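Long-range contact in esterase TesA (Pseudomonas aeruginosa, PDB 4JGG), which hydrolyses carboxylic esters, preferring Tween detergents and short-chain p-nitrophenyl esters, with weak thioesterase activity on palmitoyl-coenzyme A: residues M114-R119 against A153-A158. Numbering follows the deposited sequence.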
ATOM      1  N   MET A 114       1.519  -3.872 -12.671  1.00 13.77           N
ATOM      2  CA  MET A 114       2.318  -2.899 -11.915  1.00 12.84           C
ATOM      3  C   MET A 114       3.565  -3.548 -11.343  1.00 13.80           C
ATOM      4  O   MET A 114       4.638  -2.967 -11.394  1.00 13.57           O
ATOM      5  CB  MET A 114       1.527  -2.276 -10.748  1.00 13.97           C
ATOM      6  CG  MET A 114       0.417  -1.288 -11.118  1.00 12.96           C
ATOM      7  SD  MET A 114      -0.270  -0.469  -9.643  1.00 11.41           S
ATOM      8  CE  MET A 114       1.083   0.608  -9.168  1.00  7.69           C
ATOM      9  N   ALA A 115       3.410  -4.733 -10.753  1.00 16.88           N
ATOM     10  CA  ALA A 115       4.525  -5.424 -10.108  1.00 14.50           C
ATOM     11  C   ALA A 115       5.518  -5.889 -11.155  1.00 17.53           C
ATOM     12  O   ALA A 115       6.727  -5.872 -10.932  1.00 14.89           O
ATOM     13  CB  ALA A 115       4.036  -6.601  -9.273  1.00 16.84           C
ATOM     14  N   GLN A 116       4.997  -6.295 -12.304  1.00 17.52           N
ATOM     15  CA  GLN A 116       5.834  -6.663 -13.439  1.00 15.96           C
ATOM     16  C   GLN A 116       6.680  -5.485 -13.898  1.00 18.95           C
ATOM     17  O   GLN A 116       7.883  -5.622 -14.116  1.00 16.51           O
ATOM     18  CB  GLN A 116       4.961  -7.169 -14.592  1.00 18.95           C
ATOM     19  CG  GLN A 116       5.731  -7.734 -15.770  1.00 23.98           C
ATOM     20  CD  GLN A 116       6.087  -6.678 -16.795  1.00 25.24           C
ATOM     21  OE1 GLN A 116       5.390  -5.675 -16.936  1.00 25.16           O
ATOM     22  NE2 GLN A 116       7.180  -6.901 -17.522  1.00 26.29           N
ATOM     23  N   LYS A 117       6.049  -4.322 -14.038  1.00 19.52           N
ATOM     24  CA  LYS A 117       6.731  -3.156 -14.587  1.00 17.66           C
ATOM     25  C   LYS A 117       7.782  -2.621 -13.619  1.00 16.69           C
ATOM     26  O   LYS A 117       8.859  -2.194 -14.037  1.00 17.35           O
ATOM     27  CB  LYS A 117       5.729  -2.059 -14.937  1.00 12.58           C
ATOM     28  CG  LYS A 117       4.943  -2.297 -16.214  1.00 13.44           C
ATOM     29  CD  LYS A 117       3.964  -1.157 -16.438  1.00 14.37           C
ATOM     30  CE  LYS A 117       3.029  -1.404 -17.622  1.00 18.87           C
ATOM     31  NZ  LYS A 117       3.751  -1.432 -18.919  1.00 18.81           N
ATOM     32  N   ALA A 118       7.465  -2.641 -12.328  1.00 15.27           N
ATOM     33  CA  ALA A 118       8.430  -2.229 -11.305  1.00 18.64           C
ATOM     34  C   ALA A 118       9.642  -3.156 -11.267  1.00 19.76           C
ATOM     35  O   ALA A 118      10.791  -2.699 -11.249  1.00 21.58           O
ATOM     36  CB  ALA A 118       7.767  -2.159  -9.944  1.00 16.01           C
ATOM     37  N   ARG A 119       9.385  -4.460 -11.246  1.00 21.38           N
ATOM     38  CA  ARG A 119      10.450  -5.453 -11.306  1.00 17.73           C
ATOM     39  C   ARG A 119      11.279  -5.265 -12.579  1.00 18.87           C
ATOM     40  O   ARG A 119      12.498  -5.421 -12.560  1.00 20.81           O
ATOM     41  CB  ARG A 119       9.858  -6.865 -11.267  1.00 23.57           C
ATOM     42  CG  ARG A 119      10.853  -7.973 -11.564  1.00 27.75           C
ATOM     43  CD  ARG A 119      10.124  -9.276 -11.865  1.00 27.92           C
ATOM     44  NE  ARG A 119       9.582  -9.307 -13.228  1.00 34.90           N
ATOM     45  CZ  ARG A 119       8.707 -10.213 -13.655  1.00 32.54           C
ATOM     46  NH1 ARG A 119       8.258 -11.143 -12.823  1.00 34.18           N
ATOM     47  NH2 ARG A 119       8.267 -10.184 -14.906  1.00 36.87           N
ATOM     48  N   ALA A 153       2.086 -14.134  -5.513  1.00 14.97           N
ATOM     49  CA  ALA A 153       2.464 -15.454  -5.997  1.00 17.83           C
ATOM     50  C   ALA A 153       2.952 -15.371  -7.431  1.00 16.23           C
ATOM     51  O   ALA A 153       4.040 -15.845  -7.763  1.00 17.30           O
ATOM     52  CB  ALA A 153       1.277 -16.408  -5.907  1.00 17.24           C
ATOM     53  N   GLN A 154       2.128 -14.761  -8.274  1.00 16.33           N
ATOM     54  CA  GLN A 154       2.375 -14.701  -9.706  1.00 15.89           C
ATOM     55  C   GLN A 154       3.623 -13.909 -10.067  1.00 17.49           C
ATOM     56  O   GLN A 154       4.386 -14.315 -10.949  1.00 19.54           O
ATOM     57  CB  GLN A 154       1.153 -14.100 -10.406  1.00 15.68           C
ATOM     58  CG  GLN A 154       1.267 -13.973 -11.911  1.00 16.19           C
ATOM     59  CD  GLN A 154       0.016 -13.356 -12.498  1.00 19.42           C
ATOM     60  OE1 GLN A 154      -0.940 -13.091 -11.774  1.00 20.48           O
ATOM     61  NE2 GLN A 154       0.011 -13.126 -13.807  1.00 19.76           N
ATOM     62  N   GLU A 155       3.822 -12.773  -9.402  1.00 15.92           N
ATOM     63  CA  GLU A 155       4.914 -11.872  -9.762  1.00 19.10           C
ATOM     64  C   GLU A 155       6.109 -11.952  -8.810  1.00 18.38           C
ATOM     65  O   GLU A 155       7.050 -11.161  -8.923  1.00 19.53           O
ATOM     66  CB  GLU A 155       4.424 -10.423  -9.873  1.00 18.44           C
ATOM     67  CG  GLU A 155       3.355 -10.180 -10.953  1.00 15.07           C
ATOM     68  CD  GLU A 155       3.822 -10.565 -12.347  1.00 19.39           C
ATOM     69  OE1 GLU A 155       5.056 -10.648 -12.564  1.00 23.49           O
ATOM     70  OE2 GLU A 155       2.959 -10.778 -13.230  1.00 18.93           O
ATOM     71  N   LYS A 156       6.072 -12.905  -7.885  1.00 20.66           N
ATOM     72  CA  LYS A 156       7.134 -13.079  -6.890  1.00 19.64           C
ATOM     73  C   LYS A 156       7.422 -11.805  -6.105  1.00 20.37           C
ATOM     74  O   LYS A 156       8.573 -11.400  -5.999  1.00 22.08           O
ATOM     75  CB  LYS A 156       8.444 -13.522  -7.545  1.00 21.36           C
ATOM     76  CG  LYS A 156       8.295 -14.368  -8.780  1.00 22.99           C
ATOM     77  N   THR A 157       6.394 -11.167  -5.560  1.00 19.52           N
ATOM     78  CA  THR A 157       6.615  -9.953  -4.787  1.00 17.03           C
ATOM     79  C   THR A 157       6.594 -10.268  -3.301  1.00 17.97           C
ATOM     80  O   THR A 157       6.195 -11.363  -2.889  1.00 20.14           O
ATOM     81  CB  THR A 157       5.541  -8.882  -5.067  1.00 15.10           C
ATOM     82  OG1 THR A 157       4.392  -9.125  -4.249  1.00 14.39           O
ATOM     83  CG2 THR A 157       5.125  -8.896  -6.526  1.00 17.44           C
ATOM     84  N   ALA A 158       7.024  -9.312  -2.486  1.00 14.67           N
ATOM     85  CA  ALA A 158       6.787  -9.421  -1.057  1.00 15.23           C
ATOM     86  C   ALA A 158       5.366  -8.950  -0.798  1.00 16.74           C
ATOM     87  O   ALA A 158       4.740  -8.311  -1.660  1.00 13.29           O
ATOM     88  CB  ALA A 158       7.818  -8.599  -0.249  1.00 16.07           C
TER
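Charge pairing ties Arg119 of helix 104-121 to Glu155 of helix 138-155. NH1 of Arg119 lies 3.3 Å from OE1 of Glu155, a salt bridge by distance; the oxygen sits well out of the guanidinium plane, so no N-H points at it and the attraction is purely electrostatic. The two side chains cross at about a right angle, with guanidinium and carboxylate planes 60° apart. Arg119 leaves its helix with CG anti to the backbone N and bends at chi3 (78°), while Glu155 bends at chi2 (-59°) to bring its carboxylate up to NH1. OE1 also rests 4.0 Å from CB of Gln116, whose amide end turns away.

Nonpolar packing lies beneath this pair. The buried methyl CB of Ala115 touches CG2 of Thr157 at 3.7 Å and CB of Glu155 at 3.9 Å, so one small side chain meets both residues, on either side of Lys156 in sequence. The aliphatic part of Glu155 thus packs on Ala115 while its carboxylate reaches Arg119; the Glu155 side chain also touches Ala112 of helix 104-121.

At Lys156 the backbone leaves helical geometry with positive phi, and two bonds back into the last turn make a Schellman motif. Beyond it Thr157 OG1 donates a 2.7 Å hydrogen bond to Ala158 O from above the carbonyl plane. Ala158 then pairs through its backbone with Val125 and Leu127. Two neighbouring helices thus pack on one face of the parallel sheet, the second leading into outermost strand 158-160, a layering that belongs to the alpha/beta/alpha fold of the SGNH (GDSL) hydrolases.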